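Local coordinates for meta cleavage compound hydrolase (Janthinobacterium, PDB 1J1I), which hydrolyses a carbon-carbon bond in the meta-cleavage product of carbazole degradation, releasing anthranilate, as a serine hydrolase of the alpha/beta-hydrolase fold, at residues Q37-I42 / K107-G112. Sequence-based numbering, arbitrary orientation.
Sequences QPVILI and KVSIVG
I40 and V111 meet midway along two adjacent parallel strands, 38-42 and 108-113, where V111 N points almost straight at I40 O (2.8 Å). I40 N in turn binds S109 O in a nearly linear bond (179°), while S109 N reaches P38 O and I42 N reaches V111 O, so I40, S109 and V111 each use both N and O, while P38 gives only its O and I42 only its N. On one face V111 is the packing centre. Its CG2, anti to the carbonyl carbon, meets V39 CG1 at 3.8 Å, and L41 CD2 comes alongside V111 CB at 3.6 Å. Between the two strands the other face is more loosely packed: I40 CD1 touches V108 CG2 at 4.1 Å, and I42 CG1 lies equally far from I110 CG2. G112 brings no side chain there, and its CA approaches I42 O at 3.3 Å. At the opposite, more open end, the P38 ring crosses V108 at about a right angle, P38 CG pressed on V108 CG1 at 3.4 Å, tighter than usual carbon contact. A water there donates to P38 O, already bonded to S109 N, and also bonds S109 OG; the K107 side chain leads away. G112 ends the pair just before S114, probably the nucleophile, consistent with a nucleophile elbow. Helix 88-101 covers the I40, I42, V108 and I110 face, helix 268-281 the V39, S109 and V111 face, and strands 67-71 and 131-137 flank the pair in the central sheet.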
loop_
_atom_site.group_PDB
_atom_site.type_symbol
_atom_site.label_atom_id
_atom_site.label_comp_id
_atom_site.label_asym_id
_atom_site.label_seq_id
_atom_site.Cartn_x
_atom_site.Cartn_y
_atom_site.Cartn_z
ATOM N N GLN A 37 15.480 1.725 16.013
ATOM C CA GLN A 37 16.077 1.804 14.685
ATOM C C GLN A 37 15.917 3.221 14.141
ATOM O O GLN A 37 14.853 3.822 14.273
ATOM C CB GLN A 37 15.397 0.806 13.744
ATOM C CG GLN A 37 15.703 -0.653 14.045
ATOM C CD GLN A 37 17.141 -1.019 13.729
ATOM O OE1 GLN A 37 18.072 -0.553 14.385
ATOM N NE2 GLN A 37 17.328 -1.855 12.710
ATOM N N PRO A 38 16.971 3.768 13.521
ATOM C CA PRO A 38 16.930 5.123 12.967
ATOM C C PRO A 38 16.233 5.260 11.623
ATOM O O PRO A 38 16.500 4.497 10.691
ATOM C CB PRO A 38 18.400 5.484 12.864
ATOM C CG PRO A 38 18.992 4.187 12.454
ATOM C CD PRO A 38 18.336 3.222 13.422
ATOM N N VAL A 39 15.356 6.258 11.544
ATOM C CA VAL A 39 14.600 6.584 10.339
ATOM C C VAL A 39 14.781 8.071 10.052
ATOM O O VAL A 39 14.463 8.914 10.896
ATOM C CB VAL A 39 13.091 6.326 10.516
ATOM C CG1 VAL A 39 12.349 6.710 9.239
ATOM C CG2 VAL A 39 12.849 4.873 10.864
ATOM N N ILE A 40 15.283 8.386 8.860
ATOM C CA ILE A 40 15.507 9.768 8.462
ATOM C C ILE A 40 14.414 10.259 7.519
ATOM O O ILE A 40 14.135 9.628 6.498
ATOM C CB ILE A 40 16.863 9.931 7.745
ATOM C CG1 ILE A 40 18.001 9.509 8.680
ATOM C CG2 ILE A 40 17.033 11.382 7.276
ATOM C CD1 ILE A 40 19.385 9.642 8.063
ATOM N N LEU A 41 13.803 11.387 7.868
ATOM C CA LEU A 41 12.748 11.975 7.054
ATOM C C LEU A 41 13.349 13.153 6.289
ATOM O O LEU A 41 14.025 13.996 6.883
ATOM C CB LEU A 41 11.592 12.447 7.953
ATOM C CG LEU A 41 11.049 11.425 8.966
ATOM C CD1 LEU A 41 9.919 12.052 9.778
ATOM C CD2 LEU A 41 10.548 10.169 8.241
ATOM N N ILE A 42 13.118 13.196 4.975
ATOM C CA ILE A 42 13.645 14.269 4.129
ATOM C C ILE A 42 12.500 15.031 3.475
ATOM O O ILE A 42 11.750 14.472 2.676
ATOM C CB ILE A 42 14.561 13.718 3.006
ATOM C CG1 ILE A 42 15.535 12.678 3.568
ATOM C CG2 ILE A 42 15.370 14.853 2.403
ATOM C CD1 ILE A 42 16.450 13.214 4.637
ATOM N N LYS A 107 22.642 0.496 9.591
ATOM C CA LYS A 107 21.959 1.135 8.472
ATOM C C LYS A 107 20.786 1.971 8.962
ATOM O O LYS A 107 20.344 1.831 10.104
ATOM C CB LYS A 107 21.459 0.076 7.487
ATOM C CG LYS A 107 22.579 -0.724 6.843
ATOM C CD LYS A 107 22.051 -1.783 5.893
ATOM C CE LYS A 107 23.201 -2.479 5.177
ATOM N NZ LYS A 107 22.707 -3.468 4.185
ATOM N N VAL A 108 20.285 2.838 8.091
ATOM C CA VAL A 108 19.152 3.694 8.426
ATOM C C VAL A 108 18.112 3.641 7.315
ATOM O O VAL A 108 18.435 3.349 6.159
ATOM C CB VAL A 108 19.576 5.169 8.596
ATOM C CG1 VAL A 108 20.602 5.293 9.709
ATOM C CG2 VAL A 108 20.132 5.705 7.288
ATOM N N SER A 109 16.863 3.921 7.672
ATOM C CA SER A 109 15.788 3.940 6.690
ATOM C C SER A 109 15.664 5.390 6.243
ATOM O O SER A 109 15.895 6.302 7.037
ATOM C CB SER A 109 14.469 3.478 7.319
ATOM O OG SER A 109 14.568 2.151 7.798
ATOM N N ILE A 110 15.316 5.605 4.978
ATOM C CA ILE A 110 15.176 6.961 4.468
ATOM C C ILE A 110 13.791 7.171 3.866
ATOM O O ILE A 110 13.340 6.383 3.032
ATOM C CB ILE A 110 16.243 7.273 3.399
ATOM C CG1 ILE A 110 17.644 7.082 3.992
ATOM C CG2 ILE A 110 16.051 8.707 2.878
ATOM C CD1 ILE A 110 18.774 7.312 2.998
ATOM N N VAL A 111 13.136 8.242 4.301
ATOM C CA VAL A 111 11.796 8.607 3.846
ATOM C C VAL A 111 11.851 10.019 3.273
ATOM O O VAL A 111 12.176 10.968 3.990
ATOM C CB VAL A 111 10.788 8.602 5.018
ATOM C CG1 VAL A 111 9.385 8.880 4.498
ATOM C CG2 VAL A 111 10.840 7.255 5.754
ATOM N N GLY A 112 11.520 10.161 1.993
ATOM C CA GLY A 112 11.573 11.475 1.382
ATOM C C GLY A 112 10.424 11.832 0.463
ATOM O O GLY A 112 9.883 10.983 -0.245
HETATM O O HOH W 1 16.145 1.651 10.316
#